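Local coordinates for protein ParA (Salmonella enterica subsp. enterica serovar Newport str. SL317, PDB 3EZF) that probably acts as a Walker-type ATPase in plasmid partition and, in its ADP-bound form, as a DNA-binding transcriptional regulator, at residues Ile107-Leu119 with Leu263-Pro276. Numbering follows the deposited sequence.
With SO4 (sulfate ion), chain B.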
loop_
_atom_site.group_PDB
_atom_site.type_symbol
_atom_site.label_atom_id
_atom_site.label_comp_id
_atom_site.label_asym_id
_atom_site.label_seq_id
_atom_site.Cartn_x
_atom_site.Cartn_y
_atom_site.Cartn_z
ATOM N N ILE A 107 -6.518 37.044 -3.799
ATOM C CA ILE A 107 -7.950 36.902 -3.605
ATOM C C ILE A 107 -8.262 36.200 -2.303
ATOM O O ILE A 107 -9.147 36.623 -1.554
ATOM C CB ILE A 107 -8.582 36.073 -4.747
ATOM C CG1 ILE A 107 -8.656 36.903 -6.018
ATOM C CG2 ILE A 107 -9.955 35.568 -4.332
ATOM C CD1 ILE A 107 -7.343 37.484 -6.419
ATOM N N HIS A 108 -7.521 35.130 -2.031
ATOM C CA HIS A 108 -7.757 34.321 -0.844
ATOM C C HIS A 108 -6.788 34.482 0.318
ATOM O O HIS A 108 -5.580 34.614 0.111
ATOM C CB HIS A 108 -7.776 32.857 -1.260
ATOM C CG HIS A 108 -8.737 32.558 -2.365
ATOM N ND1 HIS A 108 -10.091 32.382 -2.156
ATOM C CD2 HIS A 108 -8.541 32.407 -3.692
ATOM C CE1 HIS A 108 -10.680 32.131 -3.310
ATOM N NE2 HIS A 108 -9.764 32.138 -4.258
ATOM N N LYS A 109 -7.321 34.473 1.542
ATOM C CA LYS A 109 -6.460 34.552 2.717
ATOM C C LYS A 109 -5.636 33.275 2.637
ATOM O O LYS A 109 -5.959 32.378 1.845
ATOM C CB LYS A 109 -7.267 34.601 4.015
ATOM C CG LYS A 109 -7.716 36.004 4.380
ATOM C CD LYS A 109 -8.337 36.040 5.759
ATOM C CE LYS A 109 -8.923 37.415 6.062
ATOM N NZ LYS A 109 -9.601 37.426 7.392
ATOM N N SER A 110 -4.604 33.123 3.487
ATOM C CA SER A 110 -3.745 31.976 3.218
ATOM C C SER A 110 -3.875 30.697 4.069
ATOM O O SER A 110 -4.172 30.698 5.256
ATOM C CB SER A 110 -2.307 32.447 3.178
ATOM O OG SER A 110 -1.810 32.454 1.851
ATOM N N PRO A 111 -3.626 29.588 3.300
ATOM C CA PRO A 111 -3.710 28.125 3.633
ATOM C C PRO A 111 -5.054 27.408 3.464
ATOM O O PRO A 111 -5.810 27.285 4.415
ATOM C CB PRO A 111 -3.185 28.109 5.052
ATOM C CG PRO A 111 -1.911 28.743 4.670
ATOM C CD PRO A 111 -2.245 29.030 3.224
ATOM N N TYR A 112 -5.355 26.967 2.288
ATOM C CA TYR A 112 -6.533 26.176 2.067
ATOM C C TYR A 112 -5.998 24.736 2.192
ATOM O O TYR A 112 -5.294 24.259 1.311
ATOM C CB TYR A 112 -7.222 26.445 0.704
ATOM C CG TYR A 112 -8.610 25.905 0.731
ATOM C CD1 TYR A 112 -8.977 24.768 0.001
ATOM C CD2 TYR A 112 -9.581 26.514 1.550
ATOM C CE1 TYR A 112 -10.279 24.240 0.111
ATOM C CE2 TYR A 112 -10.865 25.971 1.677
ATOM C CZ TYR A 112 -11.205 24.837 0.954
ATOM O OH TYR A 112 -12.461 24.302 1.092
ATOM N N VAL A 113 -6.324 24.040 3.284
ATOM C CA VAL A 113 -5.815 22.690 3.503
ATOM C C VAL A 113 -6.742 21.583 2.994
ATOM O O VAL A 113 -7.889 21.451 3.438
ATOM C CB VAL A 113 -5.509 22.465 4.992
ATOM C CG1 VAL A 113 -4.901 21.095 5.207
ATOM C CG2 VAL A 113 -4.564 23.518 5.461
ATOM N N ILE A 114 -6.210 20.772 2.080
ATOM C CA ILE A 114 -6.952 19.685 1.457
ATOM C C ILE A 114 -6.530 18.293 1.925
ATOM O O ILE A 114 -5.435 17.836 1.627
ATOM C CB ILE A 114 -6.784 19.779 -0.059
ATOM C CG1 ILE A 114 -7.406 21.090 -0.551
ATOM C CG2 ILE A 114 -7.395 18.572 -0.726
ATOM C CD1 ILE A 114 -6.536 21.868 -1.517
ATOM N N PHE A 115 -7.405 17.617 2.655
ATOM C CA PHE A 115 -7.102 16.282 3.144
ATOM C C PHE A 115 -7.477 15.289 2.060
ATOM O O PHE A 115 -8.661 15.086 1.801
ATOM C CB PHE A 115 -7.912 15.980 4.405
ATOM C CG PHE A 115 -7.623 14.634 4.988
ATOM C CD1 PHE A 115 -6.686 14.485 6.008
ATOM C CD2 PHE A 115 -8.235 13.500 4.467
ATOM C CE1 PHE A 115 -6.358 13.216 6.495
ATOM C CE2 PHE A 115 -7.919 12.231 4.940
ATOM C CZ PHE A 115 -6.979 12.087 5.957
ATOM N N VAL A 116 -6.481 14.669 1.427
ATOM C CA VAL A 116 -6.736 13.699 0.356
ATOM C C VAL A 116 -6.971 12.293 0.896
ATOM O O VAL A 116 -6.091 11.730 1.540
ATOM C CB VAL A 116 -5.560 13.641 -0.629
ATOM C CG1 VAL A 116 -5.955 12.865 -1.875
ATOM C CG2 VAL A 116 -5.132 15.040 -0.996
ATOM N N VAL A 117 -8.156 11.741 0.617
ATOM C CA VAL A 117 -8.561 10.404 1.067
ATOM C C VAL A 117 -8.022 9.286 0.187
ATOM O O VAL A 117 -8.708 8.808 -0.706
ATOM C CB VAL A 117 -10.095 10.287 1.112
ATOM C CG1 VAL A 117 -10.518 8.849 1.386
ATOM C CG2 VAL A 117 -10.639 11.203 2.184
ATOM N N ASN A 118 -6.796 8.857 0.458
ATOM C CA ASN A 118 -6.186 7.807 -0.329
ATOM C C ASN A 118 -6.289 6.468 0.369
ATOM O O ASN A 118 -5.622 6.234 1.383
ATOM C CB ASN A 118 -4.720 8.119 -0.590
ATOM C CG ASN A 118 -4.221 7.486 -1.869
ATOM O OD1 ASN A 118 -4.689 7.829 -2.964
ATOM N ND2 ASN A 118 -3.277 6.543 -1.745
ATOM N N LEU A 119 -7.118 5.593 -0.196
ATOM C CA LEU A 119 -7.344 4.265 0.350
ATOM C C LEU A 119 -6.475 3.244 -0.389
ATOM O O LEU A 119 -6.024 2.252 0.192
ATOM C CB LEU A 119 -8.825 3.903 0.213
ATOM C CG LEU A 119 -9.388 2.879 1.204
ATOM C CD1 LEU A 119 -10.912 2.849 1.092
ATOM C CD2 LEU A 119 -8.784 1.498 0.938
ATOM N N LEU A 263 -3.821 10.385 10.711
ATOM C CA LEU A 263 -5.141 10.591 10.095
ATOM C C LEU A 263 -5.900 11.670 10.875
ATOM O O LEU A 263 -6.405 12.635 10.299
ATOM C CB LEU A 263 -5.956 9.304 10.150
ATOM C CG LEU A 263 -6.895 8.933 9.002
ATOM C CD1 LEU A 263 -7.763 10.101 8.607
ATOM C CD2 LEU A 263 -6.053 8.477 7.829
ATOM N N LEU A 264 -5.970 11.475 12.192
ATOM C CA LEU A 264 -6.642 12.390 13.108
ATOM C C LEU A 264 -6.079 13.814 12.993
ATOM O O LEU A 264 -6.834 14.786 12.922
ATOM C CB LEU A 264 -6.499 11.884 14.551
ATOM C CG LEU A 264 -7.424 10.816 15.165
ATOM C CD1 LEU A 264 -8.719 11.455 15.575
ATOM C CD2 LEU A 264 -7.672 9.690 14.201
ATOM N N ASN A 265 -4.756 13.941 12.982
ATOM C CA ASN A 265 -4.131 15.249 12.856
ATOM C C ASN A 265 -4.501 15.824 11.501
ATOM O O ASN A 265 -4.791 17.018 11.395
ATOM C CB ASN A 265 -2.610 15.145 12.996
ATOM C CG ASN A 265 -2.129 15.504 14.391
ATOM O OD1 ASN A 265 -2.184 16.659 14.808
ATOM N ND2 ASN A 265 -1.662 14.511 15.118
ATOM N N GLY A 266 -4.499 14.986 10.466
ATOM C CA GLY A 266 -4.872 15.468 9.149
ATOM C C GLY A 266 -6.284 16.047 9.122
ATOM O O GLY A 266 -6.480 17.205 8.777
ATOM N N LEU A 267 -7.273 15.236 9.478
ATOM C CA LEU A 267 -8.652 15.694 9.493
ATOM C C LEU A 267 -8.827 16.924 10.355
ATOM O O LEU A 267 -9.652 17.786 10.050
ATOM C CB LEU A 267 -9.573 14.613 10.049
ATOM C CG LEU A 267 -9.901 13.400 9.196
ATOM C CD1 LEU A 267 -10.930 12.585 9.915
ATOM C CD2 LEU A 267 -10.435 13.838 7.846
ATOM N N ALA A 268 -8.059 16.993 11.439
ATOM C CA ALA A 268 -8.153 18.103 12.394
ATOM C C ALA A 268 -7.597 19.457 11.944
ATOM O O ALA A 268 -7.767 20.446 12.645
ATOM C CB ALA A 268 -7.490 17.686 13.725
ATOM N N ALA A 269 -6.951 19.511 10.786
ATOM C CA ALA A 269 -6.352 20.753 10.322
ATOM C C ALA A 269 -6.792 21.144 8.935
ATOM O O ALA A 269 -6.443 22.227 8.455
ATOM C CB ALA A 269 -4.840 20.624 10.343
ATOM N N SER A 270 -7.557 20.264 8.297
ATOM C CA SER A 270 -8.028 20.482 6.939
ATOM C C SER A 270 -9.433 21.054 6.861
ATOM O O SER A 270 -10.282 20.789 7.715
ATOM C CB SER A 270 -7.958 19.167 6.166
ATOM O OG SER A 270 -6.723 18.522 6.418
ATOM N N ASP A 271 -9.681 21.837 5.819
ATOM C CA ASP A 271 -10.994 22.434 5.650
ATOM C C ASP A 271 -11.757 21.832 4.485
ATOM O O ASP A 271 -12.933 22.130 4.285
ATOM C CB ASP A 271 -10.883 23.963 5.489
ATOM C CG ASP A 271 -9.568 24.393 4.875
ATOM O OD1 ASP A 271 -9.156 23.769 3.876
ATOM O OD2 ASP A 271 -8.952 25.353 5.390
ATOM N N LEU A 272 -11.095 20.959 3.737
ATOM C CA LEU A 272 -11.716 20.313 2.583
ATOM C C LEU A 272 -11.312 18.832 2.502
ATOM O O LEU A 272 -10.133 18.495 2.507
ATOM C CB LEU A 272 -11.302 21.057 1.291
ATOM C CG LEU A 272 -11.952 20.811 -0.084
ATOM C CD1 LEU A 272 -10.914 20.290 -1.062
ATOM C CD2 LEU A 272 -13.101 19.836 0.027
ATOM N N LEU A 273 -12.300 17.951 2.434
ATOM C CA LEU A 273 -12.035 16.528 2.325
ATOM C C LEU A 273 -12.109 16.168 0.854
ATOM O O LEU A 273 -13.156 16.312 0.233
ATOM C CB LEU A 273 -13.094 15.726 3.064
ATOM C CG LEU A 273 -12.690 14.283 3.356
ATOM C CD1 LEU A 273 -11.688 14.273 4.514
ATOM C CD2 LEU A 273 -13.908 13.475 3.733
ATOM N N LEU A 274 -11.007 15.704 0.284
ATOM C CA LEU A 274 -11.032 15.343 -1.119
ATOM C C LEU A 274 -10.985 13.823 -1.232
ATOM O O LEU A 274 -9.950 13.203 -1.015
ATOM C CB LEU A 274 -9.864 16.004 -1.855
ATOM C CG LEU A 274 -9.861 15.924 -3.383
ATOM C CD1 LEU A 274 -8.782 16.822 -3.938
ATOM C CD2 LEU A 274 -9.612 14.494 -3.824
ATOM N N THR A 275 -12.134 13.236 -1.560
ATOM C CA THR A 275 -12.267 11.792 -1.693
ATOM C C THR A 275 -12.302 11.283 -3.125
ATOM O O THR A 275 -13.297 11.424 -3.828
ATOM C CB THR A 275 -13.552 11.268 -1.037
ATOM O OG1 THR A 275 -13.550 11.578 0.358
ATOM C CG2 THR A 275 -13.653 9.754 -1.216
ATOM N N PRO A 276 -11.202 10.698 -3.584
ATOM C CA PRO A 276 -11.220 10.180 -4.949
ATOM C C PRO A 276 -11.768 8.749 -4.826
ATOM O O PRO A 276 -11.271 7.958 -4.020
ATOM C CB PRO A 276 -9.748 10.230 -5.344
ATOM C CG PRO A 276 -9.061 9.938 -4.054
ATOM C CD PRO A 276 -9.828 10.765 -3.056
HETATM S S SO4 B . -11.253 34.277 0.753
HETATM O O1 SO4 B . -11.611 35.635 1.204
HETATM O O2 SO4 B . -12.421 33.385 0.886
HETATM O O3 SO4 B . -10.143 33.760 1.573
HETATM O O4 SO4 B . -10.844 34.331 -0.659
#
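I114, F115 and V116 pair in parallel with L272, L273 and L274, joined by a run of main-chain hydrogen bonds. V113 O receives both D271 N and the longer bond from L272 N, F115 N donates to L272 O (2.9 Å), F115 O accepts from L274 N, and V117 N completes the ladder with a nearly straight bond to L274 O (2.8 Å, 177° at the hydrogen).

Apolar contacts cover both faces of this pair. On one, I114 lies alongside L272, CG1 against CD1 (3.6 Å), while its CG2 branch meets L274 CB. On the other, F115 carries the link to helix 263-267: with CG anti to the backbone N (chi1 -178°), its ring reaches the main chain of G266 and the side chains of L263 and L267. L267 CD2 sits over the ring face, 4.0 Å from the centroid, in a CH-pi contact; L273 CD1 packs against F115 CD2, and G266 C lies close to F115 CD1.

Among polar groups, S270 OG lies near the F115 ring edge and donates to G266 O (2.7 Å), linking S270 back to the backbone of G266. D271 OD1 stands above the Y112 ring, 3.6 Å from Y112 CE2, with carboxylate and ring planes 14° apart; D271 OD2 forms a salt bridge with R309.

Strand 250-254 flanks 112-116 on its other edge and strand 312-317 lies beyond 272-277, so the pair holds the fourth and fifth places in the six-stranded parallel sheet (strand order 3-2-4-1-5-6) of a P-loop NTPase-type alpha/beta fold.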